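Local coordinates for protein glutathione reductase (Bartonella henselae, PDB 3O0H) that probably catalyses the NADPH-dependent reduction of glutathione disulfide to glutathione, using a bound FAD as the redox cofactor, at residues B[298-310]-B[316-329]. Residues are numbered along the deposited sequence; the frame is centred on the assembly and turned at random.
Sequences AGVKVNEFGAVVV and TNVSHIWAVGDVTG. With FAD (flavin-adenine dinucleotide), chain H.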
ATOM      1  N   ALA B 298      10.153  46.001  -2.621  1.00 15.62           N
ATOM      2  CA  ALA B 298       8.759  45.897  -2.163  1.00 15.90           C
ATOM      3  C   ALA B 298       8.627  46.077  -0.682  1.00 16.60           C
ATOM      4  O   ALA B 298       7.506  46.213  -0.165  1.00 17.37           O
ATOM      5  CB  ALA B 298       8.177  44.577  -2.565  1.00 14.82           C
ATOM      6  N   GLY B 299       9.738  46.045   0.042  1.00 16.54           N
ATOM      7  CA  GLY B 299       9.677  46.104   1.503  1.00 17.54           C
ATOM      8  C   GLY B 299       9.256  44.804   2.194  1.00 16.50           C
ATOM      9  O   GLY B 299       8.857  44.822   3.374  1.00 18.45           O
ATOM     10  N   VAL B 300       9.413  43.674   1.498  1.00 16.07           N
ATOM     11  CA  VAL B 300       8.987  42.362   2.021  1.00 14.37           C
ATOM     12  C   VAL B 300      10.049  41.791   2.928  1.00 15.16           C
ATOM     13  O   VAL B 300      11.213  41.679   2.538  1.00 15.05           O
ATOM     14  CB  VAL B 300       8.649  41.378   0.899  1.00 13.73           C
ATOM     15  CG1 VAL B 300       8.559  39.906   1.432  1.00 11.86           C
ATOM     16  CG2 VAL B 300       7.344  41.826   0.148  1.00 12.87           C
ATOM     17  N   LYS B 301       9.652  41.414   4.125  1.00 15.97           N
ATOM     18  CA  LYS B 301      10.596  40.913   5.122  1.00 16.69           C
ATOM     19  C   LYS B 301      11.034  39.457   4.835  1.00 14.92           C
ATOM     20  O   LYS B 301      10.216  38.567   4.565  1.00 13.69           O
ATOM     21  CB  LYS B 301       9.997  41.067   6.526  1.00 18.24           C
ATOM     22  CG  LYS B 301      10.670  40.268   7.642  1.00 20.97           C
ATOM     23  CD  LYS B 301      11.680  41.058   8.378  1.00 29.24           C
ATOM     24  CE  LYS B 301      12.485  40.199   9.347  1.00 32.47           C
ATOM     25  NZ  LYS B 301      13.648  40.989   9.803  1.00 35.02           N
ATOM     26  N   VAL B 302      12.344  39.262   4.885  1.00 14.40           N
ATOM     27  CA  VAL B 302      12.994  37.991   4.710  1.00 13.86           C
ATOM     28  C   VAL B 302      13.843  37.730   5.955  1.00 14.36           C
ATOM     29  O   VAL B 302      14.519  38.615   6.429  1.00 16.72           O
ATOM     30  CB  VAL B 302      13.895  38.023   3.487  1.00 13.89           C
ATOM     31  CG1 VAL B 302      14.635  36.696   3.313  1.00 12.74           C
ATOM     32  CG2 VAL B 302      13.057  38.388   2.232  1.00 12.78           C
ATOM     33  N   ASN B 303      13.800  36.528   6.495  1.00 14.21           N
ATOM     34  CA  ASN B 303      14.484  36.235   7.746  1.00 15.90           C
ATOM     35  C   ASN B 303      15.908  35.763   7.513  1.00 16.29           C
ATOM     36  O   ASN B 303      16.339  35.705   6.386  1.00 14.94           O
ATOM     37  CB  ASN B 303      13.698  35.212   8.609  1.00 15.83           C
ATOM     38  CG  ASN B 303      13.666  33.810   8.017  1.00 17.05           C
ATOM     39  OD1 ASN B 303      14.405  33.448   7.102  1.00 14.24           O
ATOM     40  ND2 ASN B 303      12.780  33.002   8.567  1.00 19.27           N
ATOM     41  N   GLU B 304      16.618  35.435   8.591  1.00 18.71           N
ATOM     42  CA  GLU B 304      18.021  35.038   8.521  1.00 21.38           C
ATOM     43  C   GLU B 304      18.275  33.742   7.710  1.00 22.60           C
ATOM     44  O   GLU B 304      19.439  33.436   7.391  1.00 23.57           O
ATOM     45  CB  GLU B 304      18.613  34.888   9.943  1.00 23.25           C
ATOM     46  CG  GLU B 304      18.023  33.723  10.741  1.00 25.38           C
ATOM     47  CD  GLU B 304      18.426  33.719  12.190  1.00 32.84           C
ATOM     48  OE1 GLU B 304      19.629  33.531  12.463  1.00 31.42           O
ATOM     49  OE2 GLU B 304      17.531  33.894  13.046  1.00 34.88           O
ATOM     50  N   PHE B 305      17.218  32.942   7.487  1.00 20.91           N
ATOM     51  CA  PHE B 305      17.329  31.730   6.737  1.00 21.39           C
ATOM     52  C   PHE B 305      16.894  31.943   5.313  1.00 20.28           C
ATOM     53  O   PHE B 305      16.739  30.952   4.598  1.00 21.69           O
ATOM     54  CB  PHE B 305      16.552  30.566   7.421  1.00 21.64           C
ATOM     55  CG  PHE B 305      16.881  30.417   8.896  1.00 23.90           C
ATOM     56  CD1 PHE B 305      18.103  29.914   9.290  1.00 27.92           C
ATOM     57  CD2 PHE B 305      15.994  30.867   9.881  1.00 24.87           C
ATOM     58  CE1 PHE B 305      18.435  29.818  10.658  1.00 29.51           C
ATOM     59  CE2 PHE B 305      16.286  30.783  11.206  1.00 25.85           C
ATOM     60  CZ  PHE B 305      17.520  30.254  11.615  1.00 30.38           C
ATOM     61  N   GLY B 306      16.693  33.209   4.895  1.00 17.71           N
ATOM     62  CA  GLY B 306      16.278  33.508   3.531  1.00 16.57           C
ATOM     63  C   GLY B 306      14.806  33.297   3.241  1.00 14.46           C
ATOM     64  O   GLY B 306      14.352  33.445   2.091  1.00 14.34           O
ATOM     65  N   ALA B 307      14.032  32.973   4.269  1.00 13.38           N
ATOM     66  CA  ALA B 307      12.613  32.717   4.081  1.00 12.01           C
ATOM     67  C   ALA B 307      11.831  34.037   4.013  1.00 10.81           C
ATOM     68  O   ALA B 307      12.114  34.971   4.761  1.00 10.99           O
ATOM     69  CB  ALA B 307      12.087  31.839   5.218  1.00 11.36           C
ATOM     70  N   VAL B 308      10.865  34.115   3.112  1.00 11.25           N
ATOM     71  CA  VAL B 308       9.838  35.131   3.181  1.00 11.97           C
ATOM     72  C   VAL B 308       8.927  34.835   4.416  1.00 13.13           C
ATOM     73  O   VAL B 308       8.311  33.755   4.518  1.00 13.11           O
ATOM     74  CB  VAL B 308       9.004  35.184   1.875  1.00 10.91           C
ATOM     75  CG1 VAL B 308       7.827  36.199   2.021  1.00 12.10           C
ATOM     76  CG2 VAL B 308       9.864  35.528   0.680  1.00 11.62           C
ATOM     77  N   VAL B 309       8.823  35.807   5.317  1.00 13.87           N
ATOM     78  CA  VAL B 309       8.031  35.672   6.511  1.00 14.63           C
ATOM     79  C   VAL B 309       6.569  35.892   6.166  1.00 15.57           C
ATOM     80  O   VAL B 309       6.234  36.874   5.506  1.00 14.40           O
ATOM     81  CB  VAL B 309       8.515  36.602   7.583  1.00 16.86           C
ATOM     82  CG1 VAL B 309       7.675  36.474   8.940  1.00 15.99           C
ATOM     83  CG2 VAL B 309      10.015  36.364   7.836  1.00 15.34           C
ATOM     84  N   VAL B 310       5.738  34.894   6.488  1.00 13.97           N
ATOM     85  CA  VAL B 310       4.306  35.004   6.288  1.00 14.69           C
ATOM     86  C   VAL B 310       3.548  34.771   7.590  1.00 16.56           C
ATOM     87  O   VAL B 310       4.047  34.118   8.530  1.00 16.84           O
ATOM     88  CB  VAL B 310       3.828  34.069   5.193  1.00 14.09           C
ATOM     89  CG1 VAL B 310       4.513  34.444   3.837  1.00 13.71           C
ATOM     90  CG2 VAL B 310       4.060  32.559   5.571  1.00 13.63           C
ATOM     91  N   THR B 316       2.573  38.382   3.661  1.00 14.74           N
ATOM     92  CA  THR B 316       3.795  39.085   4.078  1.00 14.80           C
ATOM     93  C   THR B 316       3.469  40.291   4.982  1.00 16.09           C
ATOM     94  O   THR B 316       2.293  40.592   5.315  1.00 15.80           O
ATOM     95  CB  THR B 316       4.673  39.540   2.852  1.00 14.03           C
ATOM     96  OG1 THR B 316       4.100  40.705   2.249  1.00 13.90           O
ATOM     97  CG2 THR B 316       4.808  38.385   1.782  1.00 11.56           C
ATOM     98  N   ASN B 317       4.524  41.006   5.386  1.00 16.44           N
ATOM     99  CA  ASN B 317       4.364  42.288   6.075  1.00 16.69           C
ATOM    100  C   ASN B 317       3.841  43.424   5.184  1.00 16.83           C
ATOM    101  O   ASN B 317       3.587  44.498   5.689  1.00 17.91           O
ATOM    102  CB  ASN B 317       5.668  42.697   6.772  1.00 17.84           C
ATOM    103  CG  ASN B 317       6.793  43.001   5.780  1.00 15.12           C
ATOM    104  OD1 ASN B 317       7.002  42.283   4.835  1.00 13.82           O
ATOM    105  ND2 ASN B 317       7.501  44.088   6.012  1.00 19.05           N
ATOM    106  N   VAL B 318       3.702  43.188   3.882  1.00 15.31           N
ATOM    107  CA  VAL B 318       3.038  44.097   2.973  1.00 15.35           C
ATOM    108  C   VAL B 318       1.683  43.498   2.588  1.00 16.13           C
ATOM    109  O   VAL B 318       1.620  42.443   1.947  1.00 13.95           O
ATOM    110  CB  VAL B 318       3.877  44.354   1.701  1.00 14.77           C
ATOM    111  CG1 VAL B 318       3.178  45.363   0.769  1.00 15.15           C
ATOM    112  CG2 VAL B 318       5.265  44.864   2.129  1.00 15.66           C
ATOM    113  N   SER B 319       0.615  44.213   2.956  1.00 16.87           N
ATOM    114  CA  SER B 319      -0.729  43.643   3.047  1.00 18.30           C
ATOM    115  C   SER B 319      -1.292  43.075   1.716  1.00 17.45           C
ATOM    116  O   SER B 319      -2.167  42.259   1.764  1.00 17.43           O
ATOM    117  CB  SER B 319      -1.704  44.655   3.690  1.00 20.55           C
ATOM    118  OG  SER B 319      -1.940  45.767   2.805  1.00 22.67           O
ATOM    119  N   HIS B 320      -0.778  43.503   0.569  1.00 17.10           N
ATOM    120  CA  HIS B 320      -1.183  42.968  -0.772  1.00 17.03           C
ATOM    121  C   HIS B 320      -0.165  41.995  -1.387  1.00 15.53           C
ATOM    122  O   HIS B 320      -0.282  41.609  -2.565  1.00 15.45           O
ATOM    123  CB  HIS B 320      -1.440  44.128  -1.748  1.00 17.45           C
ATOM    124  CG  HIS B 320      -0.208  44.879  -2.109  1.00 17.44           C
ATOM    125  ND1 HIS B 320       0.297  45.887  -1.310  1.00 16.82           N
ATOM    126  CD2 HIS B 320       0.648  44.747  -3.158  1.00 11.91           C
ATOM    127  CE1 HIS B 320       1.409  46.348  -1.864  1.00 18.01           C
ATOM    128  NE2 HIS B 320       1.651  45.665  -2.972  1.00 17.40           N
ATOM    129  N   ILE B 321       0.821  41.575  -0.587  1.00 14.56           N
ATOM    130  CA  ILE B 321       1.822  40.610  -1.028  1.00 13.19           C
ATOM    131  C   ILE B 321       1.755  39.355  -0.135  1.00 13.55           C
ATOM    132  O   ILE B 321       1.804  39.454   1.114  1.00 15.10           O
ATOM    133  CB  ILE B 321       3.239  41.209  -1.068  1.00 12.72           C
ATOM    134  CG1 ILE B 321       3.258  42.496  -1.899  1.00 13.14           C
ATOM    135  CG2 ILE B 321       4.247  40.214  -1.685  1.00 12.68           C
ATOM    136  CD1 ILE B 321       4.634  43.248  -1.923  1.00  9.31           C
ATOM    137  N   TRP B 322       1.590  38.196  -0.784  1.00 13.27           N
ATOM    138  CA  TRP B 322       1.457  36.911  -0.095  1.00 14.64           C
ATOM    139  C   TRP B 322       2.570  36.031  -0.602  1.00 12.60           C
ATOM    140  O   TRP B 322       3.241  36.402  -1.556  1.00 13.01           O
ATOM    141  CB  TRP B 322       0.096  36.270  -0.400  1.00 15.26           C
ATOM    142  CG  TRP B 322      -1.149  36.859   0.312  1.00 19.28           C
ATOM    143  CD1 TRP B 322      -1.788  36.332   1.418  1.00 19.61           C
ATOM    144  CD2 TRP B 322      -1.922  37.981  -0.089  1.00 22.76           C
ATOM    145  NE1 TRP B 322      -2.871  37.071   1.732  1.00 25.65           N
ATOM    146  CE2 TRP B 322      -2.992  38.100   0.833  1.00 24.53           C
ATOM    147  CE3 TRP B 322      -1.826  38.893  -1.135  1.00 21.89           C
ATOM    148  CZ2 TRP B 322      -3.954  39.098   0.749  1.00 28.26           C
ATOM    149  CZ3 TRP B 322      -2.776  39.887  -1.228  1.00 26.16           C
ATOM    150  CH2 TRP B 322      -3.834  39.997  -0.282  1.00 30.10           C
ATOM    151  N   ALA B 323       2.793  34.874   0.032  1.00 11.83           N
ATOM    152  CA  ALA B 323       3.825  33.910  -0.434  1.00 11.12           C
ATOM    153  C   ALA B 323       3.387  32.515  -0.007  1.00 11.90           C
ATOM    154  O   ALA B 323       2.749  32.369   1.047  1.00 13.16           O
ATOM    155  CB  ALA B 323       5.227  34.223   0.146  1.00 11.68           C
ATOM    156  N   VAL B 324       3.724  31.503  -0.809  1.00 11.92           N
ATOM    157  CA  VAL B 324       3.339  30.116  -0.571  1.00 11.18           C
ATOM    158  C   VAL B 324       4.534  29.232  -0.919  1.00 11.73           C
ATOM    159  O   VAL B 324       5.367  29.609  -1.768  1.00 10.98           O
ATOM    160  CB  VAL B 324       2.108  29.718  -1.441  1.00 12.44           C
ATOM    161  CG1 VAL B 324       0.880  30.488  -0.977  1.00 11.88           C
ATOM    162  CG2 VAL B 324       2.350  29.977  -2.950  1.00  8.51           C
ATOM    163  N   GLY B 325       4.621  28.075  -0.272  1.00 11.16           N
ATOM    164  CA  GLY B 325       5.539  27.056  -0.697  1.00 10.44           C
ATOM    165  C   GLY B 325       6.855  27.100  -0.041  1.00  9.88           C
ATOM    166  O   GLY B 325       6.976  27.697   1.031  1.00 11.31           O
ATOM    167  N   ASP B 326       7.877  26.553  -0.738  1.00 10.30           N
ATOM    168  CA  ASP B 326       9.234  26.413  -0.187  1.00 10.71           C
ATOM    169  C   ASP B 326       9.805  27.772   0.189  1.00 10.85           C
ATOM    170  O   ASP B 326      10.547  27.900   1.185  1.00 10.59           O
ATOM    171  CB  ASP B 326      10.182  25.743  -1.205  1.00 10.60           C
ATOM    172  CG  ASP B 326       9.904  24.269  -1.443  1.00 10.96           C
ATOM    173  OD1 ASP B 326       8.977  23.689  -0.839  1.00 10.26           O
ATOM    174  OD2 ASP B 326      10.657  23.679  -2.290  1.00 10.89           O
ATOM    175  N   VAL B 327       9.419  28.821  -0.554  1.00 10.17           N
ATOM    176  CA  VAL B 327      10.011  30.133  -0.318  1.00  9.83           C
ATOM    177  C   VAL B 327       9.711  30.705   1.097  1.00 10.24           C
ATOM    178  O   VAL B 327      10.420  31.591   1.593  1.00 11.55           O
ATOM    179  CB  VAL B 327       9.565  31.146  -1.426  1.00  9.86           C
ATOM    180  CG1 VAL B 327       8.066  31.629  -1.214  1.00  8.85           C
ATOM    181  CG2 VAL B 327      10.552  32.340  -1.463  1.00  8.12           C
ATOM    182  N   THR B 328       8.696  30.163   1.771  1.00 11.10           N
ATOM    183  CA  THR B 328       8.270  30.652   3.062  1.00 11.58           C
ATOM    184  C   THR B 328       9.029  29.975   4.183  1.00 12.50           C
ATOM    185  O   THR B 328       8.840  30.313   5.352  1.00 13.61           O
ATOM    186  CB  THR B 328       6.735  30.462   3.275  1.00 12.98           C
ATOM    187  OG1 THR B 328       6.423  29.064   3.398  1.00  9.81           O
ATOM    188  CG2 THR B 328       5.936  31.079   2.107  1.00 12.40           C
ATOM    189  N   GLY B 329       9.892  29.001   3.855  1.00 11.92           N
ATOM    190  CA  GLY B 329      10.798  28.479   4.861  1.00 11.87           C
ATOM    191  C   GLY B 329      10.348  27.236   5.606  1.00 12.59           C
ATOM    192  O   GLY B 329      11.088  26.698   6.425  1.00 13.80           O
TER
HETATM  193  PA  FAD H 500       8.621  25.212  -7.115  1.00 12.80           P
HETATM  194  O1A FAD H 500      10.091  24.964  -6.969  1.00 12.38           O
HETATM  195  O2A FAD H 500       7.826  24.003  -7.526  1.00 12.81           O
HETATM  196  O5B FAD H 500       8.298  26.402  -8.131  1.00 11.58           O
HETATM  197  C5B FAD H 500       8.990  27.633  -8.158  1.00 12.86           C
HETATM  198  C4B FAD H 500       8.971  28.077  -9.606  1.00 11.36           C
HETATM  199  O4B FAD H 500       9.317  29.449  -9.725  1.00 13.53           O
HETATM  200  C3B FAD H 500       9.938  27.310 -10.502  1.00 11.40           C
HETATM  201  O3B FAD H 500       9.249  26.800 -11.648  1.00 14.23           O
HETATM  202  C2B FAD H 500      10.972  28.341 -10.914  1.00 13.87           C
HETATM  203  O2B FAD H 500      11.423  28.113 -12.227  1.00 13.57           O
HETATM  204  C1B FAD H 500      10.223  29.629 -10.858  1.00 12.14           C
HETATM  205  N9A FAD H 500      10.882  30.885 -10.466  1.00 11.65           N
HETATM  206  C8A FAD H 500      11.673  31.114  -9.378  1.00  9.30           C
HETATM  207  N7A FAD H 500      11.940  32.428  -9.320  1.00  9.28           N
HETATM  208  C5A FAD H 500      11.307  33.024 -10.373  1.00  9.21           C
HETATM  209  C6A FAD H 500      11.163  34.330 -10.761  1.00 11.56           C
HETATM  210  N6A FAD H 500      11.758  35.349 -10.120  1.00 11.03           N
HETATM  211  N1A FAD H 500      10.412  34.617 -11.875  1.00 11.19           N
HETATM  212  C2A FAD H 500       9.783  33.598 -12.550  1.00 13.23           C
HETATM  213  N3A FAD H 500       9.893  32.308 -12.150  1.00 12.87           N
HETATM  214  C4A FAD H 500      10.614  32.060 -11.048  1.00 11.87           C
HETATM  215  N1  FAD H 500       8.514  17.009  -2.563  1.00 13.72           N
HETATM  216  C2  FAD H 500       7.592  16.040  -2.224  1.00 11.18           C
HETATM  217  O2  FAD H 500       6.516  16.308  -1.630  1.00 12.68           O
HETATM  218  N3  FAD H 500       7.840  14.764  -2.543  1.00 12.28           N
HETATM  219  C4  FAD H 500       8.973  14.370  -3.236  1.00 14.17           C
HETATM  220  O4  FAD H 500       9.081  13.170  -3.516  1.00 13.93           O
HETATM  221  C4X FAD H 500       9.912  15.343  -3.583  1.00 11.92           C
HETATM  222  N5  FAD H 500      11.044  15.027  -4.282  1.00 14.92           N
HETATM  223  C5X FAD H 500      11.921  16.053  -4.636  1.00 11.58           C
HETATM  224  C6  FAD H 500      13.069  15.708  -5.328  1.00 11.57           C
HETATM  225  C7  FAD H 500      13.973  16.685  -5.721  1.00 12.69           C
HETATM  226  C7M FAD H 500      15.210  16.257  -6.492  1.00 14.26           C
HETATM  227  C8  FAD H 500      13.723  18.011  -5.423  1.00 10.10           C
HETATM  228  C8M FAD H 500      14.714  19.092  -5.805  1.00 10.35           C
HETATM  229  C9  FAD H 500      12.586  18.361  -4.705  1.00  9.20           C
HETATM  230  C9A FAD H 500      11.680  17.373  -4.304  1.00  8.53           C
HETATM  231  N10 FAD H 500      10.529  17.670  -3.597  1.00 12.23           N
HETATM  232  C10 FAD H 500       9.647  16.674  -3.261  1.00 12.02           C
HETATM  233  C1' FAD H 500      10.193  19.050  -3.185  1.00 10.35           C
HETATM  234  C2' FAD H 500       9.224  19.748  -4.105  1.00 12.33           C
HETATM  235  O2' FAD H 500       9.806  19.833  -5.392  1.00 12.21           O
HETATM  236  C3' FAD H 500       8.974  21.128  -3.557  1.00 10.98           C
HETATM  237  O3' FAD H 500       8.652  21.134  -2.178  1.00 12.45           O
HETATM  238  C4' FAD H 500       7.937  21.845  -4.394  1.00 13.31           C
HETATM  239  O4' FAD H 500       8.378  21.853  -5.754  1.00 14.55           O
HETATM  240  C5' FAD H 500       7.762  23.285  -3.927  1.00 11.45           C
HETATM  241  O5' FAD H 500       6.724  23.941  -4.689  1.00 11.35           O
HETATM  242  P   FAD H 500       6.870  25.531  -4.855  1.00 10.72           P
HETATM  243  O1P FAD H 500       5.629  26.084  -5.519  1.00 14.03           O
HETATM  244  O2P FAD H 500       7.177  26.154  -3.511  1.00 10.01           O
HETATM  245  O3P FAD H 500       8.174  25.830  -5.704  1.00 10.76           O
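Val308 and Val310 pack on Ala323, at the outer strand of the parallel, Rossmann-type sheet of the FAD domain, where segment 298-310 folds over strand 321-323. With CG1 anti to the backbone N (chi1 175°), Val308 brings that methyl against both Thr316 CG2 and Ala323 CB, while its CG2 meets Val327 CG2 at 3.9 Å. Val310 CG1 reaches the same Ala323 CB, and Val300 CG2 lies 3.7 Å from Ile321 CD1, which also touches Ala298 CB.

Near the start of both segments, Asn317 holds the loop through both ends of its amide: ND2 donates to Gly299 O, nearly along the C=O axis, and OD1 accepts from Lys301 N at 2.9 Å, with the donor 38° out of the carbonyl plane. Thr316 OG1 accepts from Val318 N in an ST turn and donates to Ile321 O, which fixes the hydroxyl and leaves CG2 for the valines.

Toward the cofactor, Val308 N donates a hydrogen bond to Val327 O (3.0 Å) in the 3-10 turn 326-328. That turn begins at the FAD pyrophosphate: Asp326 N donates to FAD O2P at 2.9 Å, and Asp326 OD1 accepts from the ribityl hydroxyl O3' of FAD.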